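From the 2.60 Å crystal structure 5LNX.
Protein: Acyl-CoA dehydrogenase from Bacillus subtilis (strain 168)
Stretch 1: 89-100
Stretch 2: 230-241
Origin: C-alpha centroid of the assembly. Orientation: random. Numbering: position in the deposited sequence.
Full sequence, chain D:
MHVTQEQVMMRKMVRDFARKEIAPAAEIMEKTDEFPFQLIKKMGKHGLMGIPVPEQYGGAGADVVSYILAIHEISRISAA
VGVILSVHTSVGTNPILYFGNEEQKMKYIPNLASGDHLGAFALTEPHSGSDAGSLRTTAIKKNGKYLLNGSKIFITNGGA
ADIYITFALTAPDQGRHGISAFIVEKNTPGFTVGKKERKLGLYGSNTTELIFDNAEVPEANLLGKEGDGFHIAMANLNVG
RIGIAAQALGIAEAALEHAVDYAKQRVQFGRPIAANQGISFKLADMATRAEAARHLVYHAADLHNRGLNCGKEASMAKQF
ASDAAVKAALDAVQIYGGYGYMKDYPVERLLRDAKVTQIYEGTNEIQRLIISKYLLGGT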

# COMPACT_ATOMS: atom_id res chain seq x y z
N THR D 89 23.09 -25.54 4.14
CA THR D 89 23.76 -25.67 2.83
C THR D 89 24.48 -24.45 2.32
O THR D 89 25.64 -24.51 1.96
CB THR D 89 22.73 -26.03 1.76
OG1 THR D 89 21.88 -27.05 2.29
CG2 THR D 89 23.40 -26.49 0.47
N SER D 90 23.74 -23.34 2.28
CA SER D 90 24.12 -22.15 1.55
C SER D 90 25.20 -21.33 2.30
O SER D 90 26.00 -20.61 1.69
CB SER D 90 22.86 -21.31 1.39
OG SER D 90 22.45 -20.80 2.65
N VAL D 91 25.13 -21.38 3.62
CA VAL D 91 26.08 -20.64 4.48
C VAL D 91 26.79 -21.50 5.55
O VAL D 91 27.76 -21.05 6.14
CB VAL D 91 25.40 -19.43 5.13
CG1 VAL D 91 24.96 -18.45 4.06
CG2 VAL D 91 24.24 -19.86 6.02
N GLY D 92 26.32 -22.73 5.76
CA GLY D 92 27.01 -23.69 6.62
C GLY D 92 27.95 -24.64 5.90
O GLY D 92 28.91 -25.13 6.48
N THR D 93 27.65 -24.95 4.64
CA THR D 93 28.43 -25.95 3.88
C THR D 93 29.13 -25.30 2.66
O THR D 93 30.28 -25.62 2.35
CB THR D 93 27.62 -27.20 3.45
OG1 THR D 93 27.03 -26.90 2.20
CG2 THR D 93 26.53 -27.62 4.44
N ASN D 94 28.43 -24.39 1.98
CA ASN D 94 28.95 -23.78 0.73
C ASN D 94 30.22 -22.95 0.92
O ASN D 94 31.09 -22.95 0.06
CB ASN D 94 27.86 -22.93 0.04
CG ASN D 94 26.92 -23.74 -0.84
OD1 ASN D 94 27.02 -24.96 -0.94
ND2 ASN D 94 26.03 -23.04 -1.54
N PRO D 95 30.33 -22.23 2.05
CA PRO D 95 31.56 -21.45 2.23
C PRO D 95 32.79 -22.32 2.20
O PRO D 95 33.78 -21.95 1.56
CB PRO D 95 31.38 -20.81 3.61
CG PRO D 95 29.91 -20.77 3.84
CD PRO D 95 29.36 -21.98 3.13
N ILE D 96 32.71 -23.49 2.82
CA ILE D 96 33.78 -24.50 2.70
C ILE D 96 33.95 -24.93 1.24
O ILE D 96 35.05 -24.93 0.70
CB ILE D 96 33.51 -25.76 3.54
CG1 ILE D 96 33.40 -25.42 5.03
CG2 ILE D 96 34.61 -26.80 3.30
CD1 ILE D 96 33.06 -26.59 5.93
N LEU D 97 32.83 -25.29 0.62
CA LEU D 97 32.83 -25.78 -0.76
C LEU D 97 33.50 -24.81 -1.72
O LEU D 97 34.25 -25.22 -2.61
CB LEU D 97 31.40 -26.09 -1.24
CG LEU D 97 31.22 -26.44 -2.74
CD1 LEU D 97 32.07 -27.64 -3.13
CD2 LEU D 97 29.77 -26.70 -3.08
N TYR D 98 33.24 -23.52 -1.55
CA TYR D 98 33.63 -22.51 -2.54
C TYR D 98 34.95 -21.79 -2.24
O TYR D 98 35.60 -21.28 -3.15
CB TYR D 98 32.51 -21.49 -2.73
CG TYR D 98 31.28 -22.04 -3.42
CD1 TYR D 98 31.39 -22.70 -4.64
CD2 TYR D 98 30.02 -21.91 -2.86
CE1 TYR D 98 30.28 -23.23 -5.26
CE2 TYR D 98 28.90 -22.43 -3.48
CZ TYR D 98 29.03 -23.09 -4.68
OH TYR D 98 27.92 -23.61 -5.31
N PHE D 99 35.30 -21.69 -0.96
CA PHE D 99 36.49 -20.94 -0.53
C PHE D 99 37.51 -21.78 0.23
O PHE D 99 38.63 -21.33 0.48
CB PHE D 99 36.08 -19.72 0.30
CG PHE D 99 35.25 -18.74 -0.48
CD1 PHE D 99 35.84 -17.73 -1.21
CD2 PHE D 99 33.86 -18.85 -0.51
CE1 PHE D 99 35.08 -16.82 -1.93
CE2 PHE D 99 33.08 -17.94 -1.23
CZ PHE D 99 33.70 -16.93 -1.94
N GLY D 100 37.12 -22.99 0.59
CA GLY D 100 37.93 -23.87 1.42
C GLY D 100 38.91 -24.59 0.51
O GLY D 100 38.81 -24.47 -0.72
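Stretch 2 (230-241) FHIAMANLNVGR

Stretch 2 is helical from Phe230 to Arg241, part of a longer helix with most amides bonded to the carbonyl four residues back, as in Gly240 N to Asn236 O at 2.8 Å. It lies across stretch 1, where one helix ends, a short irregular segment follows, and a second helix runs from Asn94 to Phe99. Thr89 O ties the two parts together, accepting from Asn94 N at 2.8 Å and from Thr93 OG1 at 2.8 Å. The N-to-C directions of helix 94-99 and helix 230-241 are 116° apart, neither parallel nor antiparallel, and their axes come no closer than 10.3 Å. The two helices cross steeply, and contact is concentrated on Phe99 and Asn236.

Packing is mutual, with one knob from each side. Phe99, chi1 m, sits among His231, Ile232, Ala235 and Asn236. Ile232 CG1 lies over one face of its ring, 3.8 Å from the centroid and 3.6 Å from Phe99 CG, a CH-pi contact; Phe99 CZ reaches Ala235 CB at 3.9 Å. The rings of Phe99 and His231 meet obliquely, with planes at 90° and centroids 5.7 Å apart. In return Asn236, the residue most covered here, enters a pocket of Asn94, Pro95, Tyr98 and Phe99, and its CB is 3.5 Å from Ser90 O.

The closest CA pair is Ser90 and Gly240, 5.4 Å apart, where glycine has no side chain, and Ser90 OG comes within 3.8 Å of Gly240 CA. The CA atoms of Val91 and Asn236 are 5.9 Å apart, and Val91 CG1 packs against Asn236 CB at 4.1 Å.

Among the modelled atoms no hydrogen bond is assigned between the stretches, and Ser90 OG is satisfied elsewhere in the structure. The rule is complementary shape: an aromatic knob one way, an asparagine the other, and glycine beside serine where the backbones draw close.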

# COMPACT_ATOMS: atom_id res chain seq x y z
N PHE D 230 34.88 -11.27 5.20
CA PHE D 230 33.77 -10.41 4.78
C PHE D 230 33.25 -10.73 3.38
O PHE D 230 32.06 -10.85 3.16
CB PHE D 230 34.18 -8.94 4.87
CG PHE D 230 33.04 -7.96 4.72
CD1 PHE D 230 32.19 -7.70 5.77
CD2 PHE D 230 32.87 -7.27 3.53
CE1 PHE D 230 31.17 -6.77 5.64
CE2 PHE D 230 31.85 -6.34 3.39
CZ PHE D 230 31.00 -6.09 4.45
N HIS D 231 34.18 -10.87 2.43
CA HIS D 231 33.86 -11.27 1.07
C HIS D 231 33.19 -12.64 1.02
O HIS D 231 32.21 -12.83 0.27
CB HIS D 231 35.13 -11.28 0.21
CG HIS D 231 34.95 -11.87 -1.15
ND1 HIS D 231 34.18 -11.27 -2.13
CD2 HIS D 231 35.44 -13.00 -1.70
CE1 HIS D 231 34.22 -12.00 -3.23
NE2 HIS D 231 34.97 -13.07 -2.99
N ILE D 232 33.71 -13.58 1.80
CA ILE D 232 33.21 -14.96 1.85
C ILE D 232 31.75 -14.98 2.33
O ILE D 232 30.86 -15.59 1.72
CB ILE D 232 34.07 -15.79 2.84
CG1 ILE D 232 35.32 -16.37 2.19
N ALA D 233 31.53 -14.28 3.44
CA ALA D 233 30.21 -14.07 4.03
C ALA D 233 29.16 -13.56 3.03
O ALA D 233 28.16 -14.23 2.75
CB ALA D 233 30.30 -13.10 5.19
N MET D 234 29.39 -12.37 2.49
CA MET D 234 28.46 -11.74 1.55
C MET D 234 28.23 -12.56 0.28
O MET D 234 27.10 -12.70 -0.19
CB MET D 234 28.95 -10.34 1.16
CG MET D 234 28.89 -9.33 2.30
SD MET D 234 27.20 -8.94 2.85
CE MET D 234 26.58 -7.80 1.56
N ALA D 235 29.31 -13.16 -0.23
CA ALA D 235 29.26 -13.98 -1.45
C ALA D 235 28.21 -15.09 -1.35
O ALA D 235 27.45 -15.33 -2.29
CB ALA D 235 30.62 -14.60 -1.72
N ASN D 236 28.20 -15.74 -0.20
CA ASN D 236 27.28 -16.82 0.09
C ASN D 236 25.90 -16.32 0.48
O ASN D 236 24.87 -16.94 0.17
CB ASN D 236 27.84 -17.69 1.22
CG ASN D 236 28.97 -18.58 0.76
OD1 ASN D 236 30.04 -18.62 1.36
ND2 ASN D 236 28.74 -19.32 -0.30
N LEU D 237 25.87 -15.21 1.21
CA LEU D 237 24.63 -14.56 1.61
C LEU D 237 23.70 -14.27 0.42
O LEU D 237 22.47 -14.22 0.58
CB LEU D 237 24.91 -13.30 2.42
CG LEU D 237 25.00 -13.58 3.93
CD1 LEU D 237 25.61 -12.41 4.69
CD2 LEU D 237 23.63 -13.92 4.51
N ASN D 238 24.30 -14.07 -0.76
CA ASN D 238 23.56 -13.93 -2.02
C ASN D 238 22.69 -15.16 -2.35
O ASN D 238 21.48 -15.04 -2.54
CB ASN D 238 24.52 -13.66 -3.19
CG ASN D 238 24.88 -12.20 -3.33
OD1 ASN D 238 24.33 -11.33 -2.65
ND2 ASN D 238 25.81 -11.92 -4.23
N VAL D 239 23.32 -16.33 -2.42
CA VAL D 239 22.62 -17.60 -2.61
C VAL D 239 21.69 -17.88 -1.44
O VAL D 239 20.58 -18.42 -1.62
CB VAL D 239 23.60 -18.79 -2.72
CG1 VAL D 239 22.96 -19.96 -3.45
N GLY D 240 22.16 -17.55 -0.25
CA GLY D 240 21.32 -17.58 0.97
C GLY D 240 20.04 -16.77 0.87
O GLY D 240 18.99 -17.21 1.31
N ARG D 241 20.13 -15.59 0.26
CA ARG D 241 18.99 -14.65 0.17
C ARG D 241 17.90 -15.12 -0.81
O ARG D 241 16.70 -14.88 -0.61
CB ARG D 241 19.46 -13.26 -0.23
CG ARG D 241 19.89 -12.39 0.94
CD ARG D 241 20.73 -11.20 0.49
NE ARG D 241 21.67 -10.78 1.53
CZ ARG D 241 22.64 -9.88 1.35
NH1 ARG D 241 22.82 -9.33 0.16
NH2 ARG D 241 23.45 -9.58 2.35